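Local coordinates for single-stranded DNA-binding protein 1 (Streptomyces coelicolor, PDB 4DAM) that probably binds single-stranded DNA as a homotetramer, each chain of this fragment contributing an OB-fold domain of the SSB family, at residues F30-A34 with N35-V39; V67-N70 with R71-T75. The protein carries 1 engineered substitution. All coordinates share one frame; numbering follows the deposited sequence.

Overall arrangement
Contact 1 is the tip of the hairpin between strands 17-33 and 36-51, a surface feature about 18 Å from the centre of the chain; contact 2, about 12 Å from it, is partly buried and marks where strand 56-70 gives way to helix 71-80. Their centres lie 8 Å apart, since strands 36-51 and 56-70 are neighbours in the OB-fold sheet: Val39 pairs with Ala69 through the backbone, and Arg71 NH1 donates to Asn35 O at the turn. Contact 1 depends on paired backbone hydrogen bonds with mostly exposed side chains around them. Contact 2 has a backbone bond across the junction and alanine and leucine side chains packed between strand and helix.

Contact 1 (F30-A34 with N35-V39); sequences FRDLA and NGPSV
Phe30 reaches past its direct cross-strand neighbour, Val39, to lie alongside Pro37, both side chains pointing the same way. From CB outward the first thing it meets is a carbonyl: CB and CG pass Ser38 O at 4.1 and 3.9 Å, and CD2 comes to 3.5 Å from that oxygen. Further out, CE2 packs on Pro37 CB at 3.6 Å, with CZ just behind it. CG stands anti to the backbone N (chi1 177°), which turns the ring along the hairpin toward the proline. Asp32 OD2, from the same strand, sits at the ring edge, in its plane.

Beneath this the two strands pair antiparallel. Arg31 and Ser38 bond both ways: Arg31 N to Ser38 O at 2.9 Å is nearly straight at the hydrogen (172°), while Ser38 N to Arg31 O, equally short, is bent to 133°. Ser38 O also receives a CA-H contact from Phe30. Leu33 and Gly36 form the closing pair, and the type I turn between them, with Ala34 and Asn35 at its corners, makes this a two-residue beta hairpin of the OB-fold sheet. Gly36 has a positive phi, unfavourable for a residue with a side chain. On the face opposite Phe30, Leu33 CD1 touches Ser38 CB at 3.8 Å, and a water accepts a weak bond from Arg31 NE and meets Ser38 OG at 3.0 Å.

Helix 71-80 backs the face that carries Phe30 and Pro37, with Ser78 against Phe30 and Thr75 against Pro37. Main-chain bonds thus set the hairpin's shape, and the Phe30-Pro37 packing adds an apolar patch beside helix 71-80.

Contact 2 (V67-N70 with R71-T75); sequences VWAN and RQLAT
Ala69 and Leu73 meet at the strand-to-helix junction of the OB fold, where strand 56-70 runs into helix 71-80, the helix between the third and fourth strands of the barrel: Ala69 CB lies 3.8 Å from Leu73 CG, with Leu73 CD2 slightly farther away. Leu73 gets there because its CG is anti to the backbone N (chi1 -179°), carrying the branched end back toward the strand. Ala74 supplies a second small group, its CB resting 3.6 Å from Ala69 O and more loosely near Ala69 CB.

A backbone bond crosses the junction: Ala74 N donates to Asn70 O at 3.2 Å, fairly straight at the hydrogen (164°) but approaching from above the carbonyl plane. This has the i to i+4 spacing of an alpha helix, so the last carbonyl of the strand already serves the first turn. The next such bond, Thr75 N to Arg71 O, is 3.1 Å long. At Arg71 the chain swings sharply, the short strand and helix segments making 113°, and that residue takes a positive phi.

Farther out, Arg71 extends away from the helix, and its NH1 bonds to Asn35 O at the neighbouring hairpin turn. Ala69 is held in the sheet by backbone bonding to Val39, whose side chain also touches Ala69 and Ala74. Leu73 reaches Ala112 of strand 103-112 and packs on Leu119 of the second subunit; Gln72, on the outer side, binds Asn76 through NE2 and lies against Ala120 of that subunit. The chemistry therefore divides by side: Ala69, Leu73 and Ala74 pack helix against strand, and Leu73 also meets the second subunit, while Arg71 ties the junction to the hairpin through a polar bond.

Contact 1 (F30-A34 with N35-V39)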
loop_
_atom_site.group_PDB
_atom_site.type_symbol
_atom_site.label_atom_id
_atom_site.label_comp_id
_atom_site.label_asym_id
_atom_site.label_seq_id
_atom_site.Cartn_x
_atom_site.Cartn_y
_atom_site.Cartn_z
ATOM N N PHE A 30 7.008 -23.941 12.678
ATOM C CA PHE A 30 5.630 -24.116 13.125
ATOM C C PHE A 30 5.597 -24.424 14.617
ATOM O O PHE A 30 6.346 -25.270 15.093
ATOM C CB PHE A 30 4.965 -25.279 12.369
ATOM C CG PHE A 30 3.564 -25.554 12.824
ATOM C CD1 PHE A 30 3.316 -26.494 13.825
ATOM C CD2 PHE A 30 2.488 -24.858 12.276
ATOM C CE1 PHE A 30 2.020 -26.730 14.268
ATOM C CE2 PHE A 30 1.190 -25.098 12.709
ATOM C CZ PHE A 30 0.968 -26.042 13.712
ATOM N N ARG A 31 4.712 -23.730 15.323
ATOM C CA ARG A 31 4.512 -23.951 16.770
ATOM C C ARG A 31 3.023 -24.002 17.083
ATOM O O ARG A 31 2.256 -23.161 16.641
ATOM C CB ARG A 31 5.160 -22.824 17.547
ATOM C CG ARG A 31 6.666 -22.882 17.498
ATOM C CD ARG A 31 7.334 -21.602 17.918
ATOM N NE ARG A 31 7.065 -21.183 19.284
ATOM C CZ ARG A 31 7.645 -21.703 20.365
ATOM N NH1 ARG A 31 8.489 -22.724 20.267
ATOM N NH2 ARG A 31 7.352 -21.205 21.553
ATOM N N ASP A 32 2.620 -25.003 17.852
ATOM C CA ASP A 32 1.264 -25.087 18.357
ATOM C C ASP A 32 1.219 -24.369 19.712
ATOM O O ASP A 32 1.802 -24.820 20.676
ATOM C CB ASP A 32 0.816 -26.542 18.492
ATOM C CG ASP A 32 -0.102 -26.995 17.375
ATOM O OD1 ASP A 32 -1.010 -26.230 16.968
ATOM O OD2 ASP A 32 0.087 -28.142 16.915
ATOM N N LEU A 33 0.563 -23.231 19.757
ATOM C CA LEU A 33 0.444 -22.427 20.965
ATOM C C LEU A 33 -0.937 -22.640 21.576
ATOM O O LEU A 33 -1.814 -23.163 20.903
ATOM C CB LEU A 33 0.658 -20.950 20.618
ATOM C CG LEU A 33 1.984 -20.620 19.907
ATOM C CD1 LEU A 33 1.970 -19.155 19.501
ATOM C CD2 LEU A 33 3.186 -20.941 20.791
ATOM N N ALA A 34 -1.142 -22.202 22.823
ATOM C CA ALA A 34 -2.485 -22.252 23.402
ATOM C C ALA A 34 -3.459 -21.420 22.585
ATOM O O ALA A 34 -4.630 -21.733 22.535
ATOM C CB ALA A 34 -2.504 -21.793 24.827
ATOM N N ASN A 35 -2.958 -20.352 21.970
ATOM C CA ASN A 35 -3.780 -19.492 21.131
ATOM C C ASN A 35 -4.048 -20.050 19.739
ATOM O O ASN A 35 -4.839 -19.479 18.994
ATOM C CB ASN A 35 -3.106 -18.142 20.964
ATOM C CG ASN A 35 -3.138 -17.299 22.207
ATOM O OD1 ASN A 35 -3.939 -17.525 23.114
ATOM N ND2 ASN A 35 -2.246 -16.314 22.260
ATOM N N GLY A 36 -3.402 -21.165 19.401
ATOM C CA GLY A 36 -3.589 -21.824 18.108
ATOM C C GLY A 36 -2.288 -22.010 17.336
ATOM O O GLY A 36 -1.218 -21.655 17.831
ATOM N N PRO A 37 -2.373 -22.520 16.105
ATOM C CA PRO A 37 -1.176 -22.694 15.287
ATOM C C PRO A 37 -0.486 -21.385 14.929
ATOM O O PRO A 37 -1.139 -20.344 14.772
ATOM C CB PRO A 37 -1.693 -23.389 14.025
ATOM C CG PRO A 37 -3.148 -23.172 13.999
ATOM C CD PRO A 37 -3.591 -22.995 15.418
ATOM N N SER A 38 0.832 -21.442 14.819
ATOM C CA SER A 38 1.628 -20.256 14.479
ATOM C C SER A 38 2.733 -20.690 13.581
ATOM O O SER A 38 3.295 -21.767 13.787
ATOM C CB SER A 38 2.218 -19.660 15.757
ATOM O OG SER A 38 3.365 -18.845 15.532
ATOM N N VAL A 39 3.047 -19.872 12.582
ATOM C CA VAL A 39 4.226 -20.091 11.768
ATOM C C VAL A 39 4.974 -18.796 11.587
ATOM O O VAL A 39 4.367 -17.719 11.581
ATOM C CB VAL A 39 3.808 -20.635 10.407
ATOM C CG1 VAL A 39 3.202 -19.540 9.537
ATOM C CG2 VAL A 39 4.978 -21.351 9.740
HETATM O O HOH W 1 5.365 -18.599 17.767
HETATM O O HOH W 2 -6.758 -19.509 22.884
#

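Contact 2 (V67-N70 with R71-T75)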
loop_
_atom_site.group_PDB
_atom_site.type_symbol
_atom_site.label_atom_id
_atom_site.label_comp_id
_atom_site.label_asym_id
_atom_site.label_seq_id
_atom_site.Cartn_x
_atom_site.Cartn_y
_atom_site.Cartn_z
ATOM N N VAL A 67 7.948 -12.790 8.973
ATOM C CA VAL A 67 6.542 -12.967 8.676
ATOM C C VAL A 67 5.924 -13.960 9.646
ATOM O O VAL A 67 6.432 -15.064 9.853
ATOM C CB VAL A 67 6.305 -13.469 7.227
ATOM C CG1 VAL A 67 4.820 -13.671 6.958
ATOM C CG2 VAL A 67 6.944 -12.537 6.193
ATOM N N TRP A 68 4.797 -13.540 10.230
ATOM C CA TRP A 68 4.050 -14.332 11.185
ATOM C C TRP A 68 2.685 -14.648 10.633
ATOM O O TRP A 68 2.010 -13.783 10.102
ATOM C CB TRP A 68 3.858 -13.558 12.475
ATOM C CG TRP A 68 5.125 -13.198 13.176
ATOM C CD1 TRP A 68 5.927 -12.077 12.988
ATOM C CD2 TRP A 68 5.793 -13.981 14.206
ATOM N NE1 TRP A 68 7.006 -12.105 13.828
ATOM C CE2 TRP A 68 6.980 -13.238 14.585
ATOM C CE3 TRP A 68 5.515 -15.180 14.841
ATOM C CZ2 TRP A 68 7.838 -13.685 15.580
ATOM C CZ3 TRP A 68 6.405 -15.631 15.835
ATOM C CH2 TRP A 68 7.541 -14.904 16.172
ATOM N N ALA A 69 2.264 -15.892 10.778
ATOM C CA ALA A 69 0.936 -16.313 10.400
ATOM C C ALA A 69 0.299 -17.127 11.519
ATOM O O ALA A 69 0.993 -17.767 12.313
ATOM C CB ALA A 69 0.983 -17.117 9.091
ATOM N N ASN A 70 -1.026 -17.102 11.567
ATOM C CA ASN A 70 -1.776 -17.842 12.537
ATOM C C ASN A 70 -2.972 -18.585 11.934
ATOM O O ASN A 70 -3.287 -18.408 10.759
ATOM C CB ASN A 70 -2.263 -16.853 13.601
ATOM C CG ASN A 70 -1.195 -16.422 14.533
ATOM O OD1 ASN A 70 -0.766 -17.183 15.345
ATOM N ND2 ASN A 70 -0.781 -15.184 14.431
ATOM N N ARG A 71 -3.628 -19.414 12.735
ATOM C CA ARG A 71 -4.852 -20.091 12.333
ATOM C C ARG A 71 -4.677 -20.873 11.023
ATOM O O ARG A 71 -3.628 -21.530 10.831
ATOM C CB ARG A 71 -6.007 -19.095 12.305
ATOM C CG ARG A 71 -6.230 -18.463 13.686
ATOM C CD ARG A 71 -7.706 -18.313 13.971
ATOM N NE ARG A 71 -7.989 -17.558 15.201
ATOM C CZ ARG A 71 -7.681 -17.972 16.439
ATOM N NH1 ARG A 71 -7.043 -19.128 16.652
ATOM N NH2 ARG A 71 -7.996 -17.209 17.478
ATOM N N GLN A 72 -5.667 -20.843 10.129
ATOM C CA GLN A 72 -5.609 -21.693 8.939
ATOM C C GLN A 72 -4.445 -21.324 8.024
ATOM O O GLN A 72 -3.831 -22.200 7.410
ATOM C CB GLN A 72 -6.927 -21.688 8.159
ATOM C CG GLN A 72 -7.029 -22.822 7.152
ATOM C CD GLN A 72 -7.031 -24.197 7.811
ATOM O OE1 GLN A 72 -7.749 -24.429 8.796
ATOM N NE2 GLN A 72 -6.209 -25.112 7.286
ATOM N N LEU A 73 -4.107 -20.038 7.956
ATOM C CA LEU A 73 -2.959 -19.617 7.159
ATOM C C LEU A 73 -1.669 -20.273 7.664
ATOM O O LEU A 73 -0.835 -20.720 6.889
ATOM C CB LEU A 73 -2.797 -18.100 7.178
ATOM C CG LEU A 73 -1.649 -17.488 6.374
ATOM C CD1 LEU A 73 -1.661 -17.958 4.932
ATOM C CD2 LEU A 73 -1.742 -15.962 6.453
ATOM N N ALA A 74 -1.490 -20.325 8.979
ATOM C CA ALA A 74 -0.329 -21.027 9.534
ATOM C C ALA A 74 -0.314 -22.519 9.176
ATOM O O ALA A 74 0.718 -23.053 8.793
ATOM C CB ALA A 74 -0.288 -20.855 11.035
ATOM N N THR A 75 -1.448 -23.187 9.348
ATOM C CA THR A 75 -1.554 -24.618 9.040
ATOM C C THR A 75 -1.213 -24.877 7.567
ATOM O O THR A 75 -0.343 -25.715 7.237
ATOM C CB THR A 75 -2.959 -25.112 9.400
ATOM O OG1 THR A 75 -3.131 -24.950 10.821
ATOM C CG2 THR A 75 -3.167 -26.558 9.020
#